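Local coordinates for protein superoxide reductase (PDB 4D7P) that probably reduces superoxide to hydrogen peroxide at a mononuclear iron centre, a defence against oxidative stress in a protozoan parasite, at residues Glu17-Glu22 / Glu44-Gly49. Residues are numbered along the deposited sequence; the frame is centred on the assembly and turned at random.
Sequences EKHVPE and EKHYIG. With FE (Fe (III) ion), chain B.
H19 and H46 reach the same iron from nearly opposite directions, and the metal is the main link between the two segments, which share no hydrogen bond. H19 NE2 binds the iron at 2.0 Å and H46 NE2 at 2.1 Å; the angle at the metal is about 170°, which makes them a trans pair. The two imidazoles are turned well away from coplanar. H46 has CG anti to its backbone N (chi1 -173°), which swings the imidazole toward the 17-22 side.

E17 comes in at the edge of the H46 ring, its extended chain meeting that side chain from the opposite direction. OE2 lies 3.1 Å from H46 CE1, and the carboxylate plane is tilted 39° from the imidazole. E17 also belongs to the iron site, but OE2 stands 2.9 Å from the iron, a long and weak approach rather than a full metal bond. E17 is poorly ordered as well, consistent with a carboxylate held only loosely near the metal. In this family such a glutamate can occupy the sixth position of the oxidised iron, where superoxide is thought to bind once it moves off.

On the strand side of H46, I48 places its CD1 4.3 Å from H19 CD2, approaching the ring obliquely and putting a hydrocarbon surface beside the ligand. H40, H102 and C99 complete the five protein ligands, giving the centre of four histidines and one cysteine characteristic of superoxide reductases, and W105 stacks on the H19 ring.

The site lies at one end of an immunoglobulin-like beta sandwich. Segment 17-22 leads into strand 21-26 of the three-stranded sheet, while H46 just precedes strand 48-57 of the four-stranded one. Between these sheets, P21 and I48 both touch C34 and A97, on strands 29-34 and 90-99.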
loop_
_atom_site.group_PDB
_atom_site.type_symbol
_atom_site.label_atom_id
_atom_site.label_comp_id
_atom_site.label_asym_id
_atom_site.label_seq_id
_atom_site.Cartn_x
_atom_site.Cartn_y
_atom_site.Cartn_z
ATOM N N GLU A 17 1.395 19.447 -18.815
ATOM C CA GLU A 17 1.703 18.605 -17.651
ATOM C C GLU A 17 1.466 17.129 -18.004
ATOM O O GLU A 17 0.489 16.798 -18.690
ATOM C CB GLU A 17 0.851 19.032 -16.445
ATOM C CG GLU A 17 1.047 18.209 -15.175
ATOM C CD GLU A 17 0.105 18.629 -14.049
ATOM O OE1 GLU A 17 0.195 19.788 -13.591
ATOM O OE2 GLU A 17 -0.729 17.798 -13.622
ATOM N N LYS A 18 2.358 16.245 -17.553
ATOM C CA LYS A 18 2.310 14.851 -17.989
ATOM C C LYS A 18 2.075 13.880 -16.833
ATOM O O LYS A 18 2.724 13.949 -15.786
ATOM C CB LYS A 18 3.599 14.477 -18.732
ATOM C CG LYS A 18 4.017 15.464 -19.824
ATOM C CD LYS A 18 3.011 15.539 -20.979
ATOM C CE LYS A 18 3.499 16.498 -22.071
ATOM N NZ LYS A 18 2.588 16.574 -23.252
ATOM N N HIS A 19 1.130 12.972 -17.042
ATOM C CA HIS A 19 0.758 11.984 -16.039
ATOM C C HIS A 19 1.123 10.562 -16.522
ATOM O O HIS A 19 1.213 9.633 -15.725
ATOM C CB HIS A 19 -0.749 12.052 -15.730
ATOM C CG HIS A 19 -1.192 13.256 -14.941
ATOM N ND1 HIS A 19 -1.546 14.448 -15.538
ATOM C CD2 HIS A 19 -1.429 13.421 -13.616
ATOM C CE1 HIS A 19 -1.935 15.308 -14.610
ATOM N NE2 HIS A 19 -1.886 14.707 -13.435
ATOM N N VAL A 20 1.324 10.385 -17.825
ATOM C CA VAL A 20 1.421 9.029 -18.364
ATOM C C VAL A 20 2.688 8.302 -17.930
ATOM O O VAL A 20 3.788 8.773 -18.189
ATOM C CB VAL A 20 1.349 9.041 -19.881
ATOM C CG1 VAL A 20 1.472 7.610 -20.418
ATOM C CG2 VAL A 20 0.045 9.689 -20.320
ATOM N N PRO A 21 2.537 7.144 -17.265
ATOM C CA PRO A 21 3.714 6.425 -16.760
ATOM C C PRO A 21 4.584 5.817 -17.869
ATOM O O PRO A 21 4.252 4.753 -18.400
ATOM C CB PRO A 21 3.102 5.326 -15.874
ATOM C CG PRO A 21 1.728 5.119 -16.419
ATOM C CD PRO A 21 1.273 6.470 -16.906
ATOM N N GLU A 22 5.683 6.492 -18.213
ATOM C CA GLU A 22 6.678 5.926 -19.128
ATOM C C GLU A 22 7.198 4.600 -18.590
ATOM O O GLU A 22 7.532 4.496 -17.417
ATOM C CB GLU A 22 7.854 6.890 -19.335
ATOM C CG GLU A 22 8.836 6.454 -20.436
ATOM C CD GLU A 22 10.174 7.208 -20.401
ATOM O OE1 GLU A 22 10.840 7.208 -19.339
ATOM O OE2 GLU A 22 10.573 7.781 -21.442
ATOM N N GLU A 44 2.098 18.318 -1.415
ATOM C CA GLU A 44 1.103 17.808 -0.482
ATOM C C GLU A 44 -0.309 17.939 -1.023
ATOM O O GLU A 44 -1.206 17.193 -0.617
ATOM C CB GLU A 44 1.218 18.523 0.857
ATOM C CG GLU A 44 2.552 18.290 1.514
ATOM C CD GLU A 44 2.636 18.876 2.902
ATOM O OE1 GLU A 44 1.915 19.863 3.180
ATOM O OE2 GLU A 44 3.424 18.344 3.717
ATOM N N LYS A 45 -0.512 18.881 -1.940
ATOM C CA LYS A 45 -1.846 19.116 -2.482
ATOM C C LYS A 45 -1.986 18.640 -3.932
ATOM O O LYS A 45 -3.101 18.548 -4.457
ATOM C CB LYS A 45 -2.213 20.601 -2.376
ATOM C CG LYS A 45 -2.375 21.100 -0.943
ATOM C CD LYS A 45 -2.683 22.604 -0.907
ATOM C CE LYS A 45 -2.641 23.122 0.514
ATOM N NZ LYS A 45 -3.601 22.401 1.405
ATOM N N HIS A 46 -0.865 18.321 -4.579
ATOM C CA HIS A 46 -0.905 17.766 -5.936
ATOM C C HIS A 46 0.176 16.705 -6.101
ATOM O O HIS A 46 1.378 17.004 -6.031
ATOM C CB HIS A 46 -0.730 18.859 -6.997
ATOM C CG HIS A 46 -0.919 18.369 -8.407
ATOM N ND1 HIS A 46 -0.420 19.041 -9.502
ATOM C CD2 HIS A 46 -1.549 17.273 -8.893
ATOM C CE1 HIS A 46 -0.746 18.387 -10.605
ATOM N NE2 HIS A 46 -1.424 17.306 -10.265
ATOM N N TYR A 47 -0.246 15.466 -6.317
ATOM C CA TYR A 47 0.692 14.355 -6.295
ATOM C C TYR A 47 0.201 13.163 -7.102
ATOM O O TYR A 47 -1.001 12.970 -7.271
ATOM C CB TYR A 47 0.950 13.928 -4.850
ATOM C CG TYR A 47 -0.316 13.596 -4.052
ATOM C CD1 TYR A 47 -0.820 12.305 -4.035
ATOM C CD2 TYR A 47 -0.986 14.568 -3.311
ATOM C CE1 TYR A 47 -1.952 11.984 -3.312
ATOM C CE2 TYR A 47 -2.146 14.250 -2.568
ATOM C CZ TYR A 47 -2.612 12.943 -2.583
ATOM O OH TYR A 47 -3.740 12.572 -1.869
ATOM N N ILE A 48 1.138 12.382 -7.625
ATOM C CA ILE A 48 0.807 11.042 -8.062
ATOM C C ILE A 48 1.116 10.146 -6.876
ATOM O O ILE A 48 2.264 10.049 -6.416
ATOM C CB ILE A 48 1.575 10.618 -9.322
ATOM C CG1 ILE A 48 0.927 11.274 -10.544
ATOM C CG2 ILE A 48 1.562 9.096 -9.482
ATOM C CD1 ILE A 48 1.780 11.171 -11.803
ATOM N N GLY A 49 0.061 9.544 -6.345
ATOM C CA GLY A 49 0.142 8.815 -5.100
ATOM C C GLY A 49 0.554 7.378 -5.296
ATOM O O GLY A 49 1.235 6.800 -4.437
HETATM FE FE FE B . -1.781 15.882 -11.774
#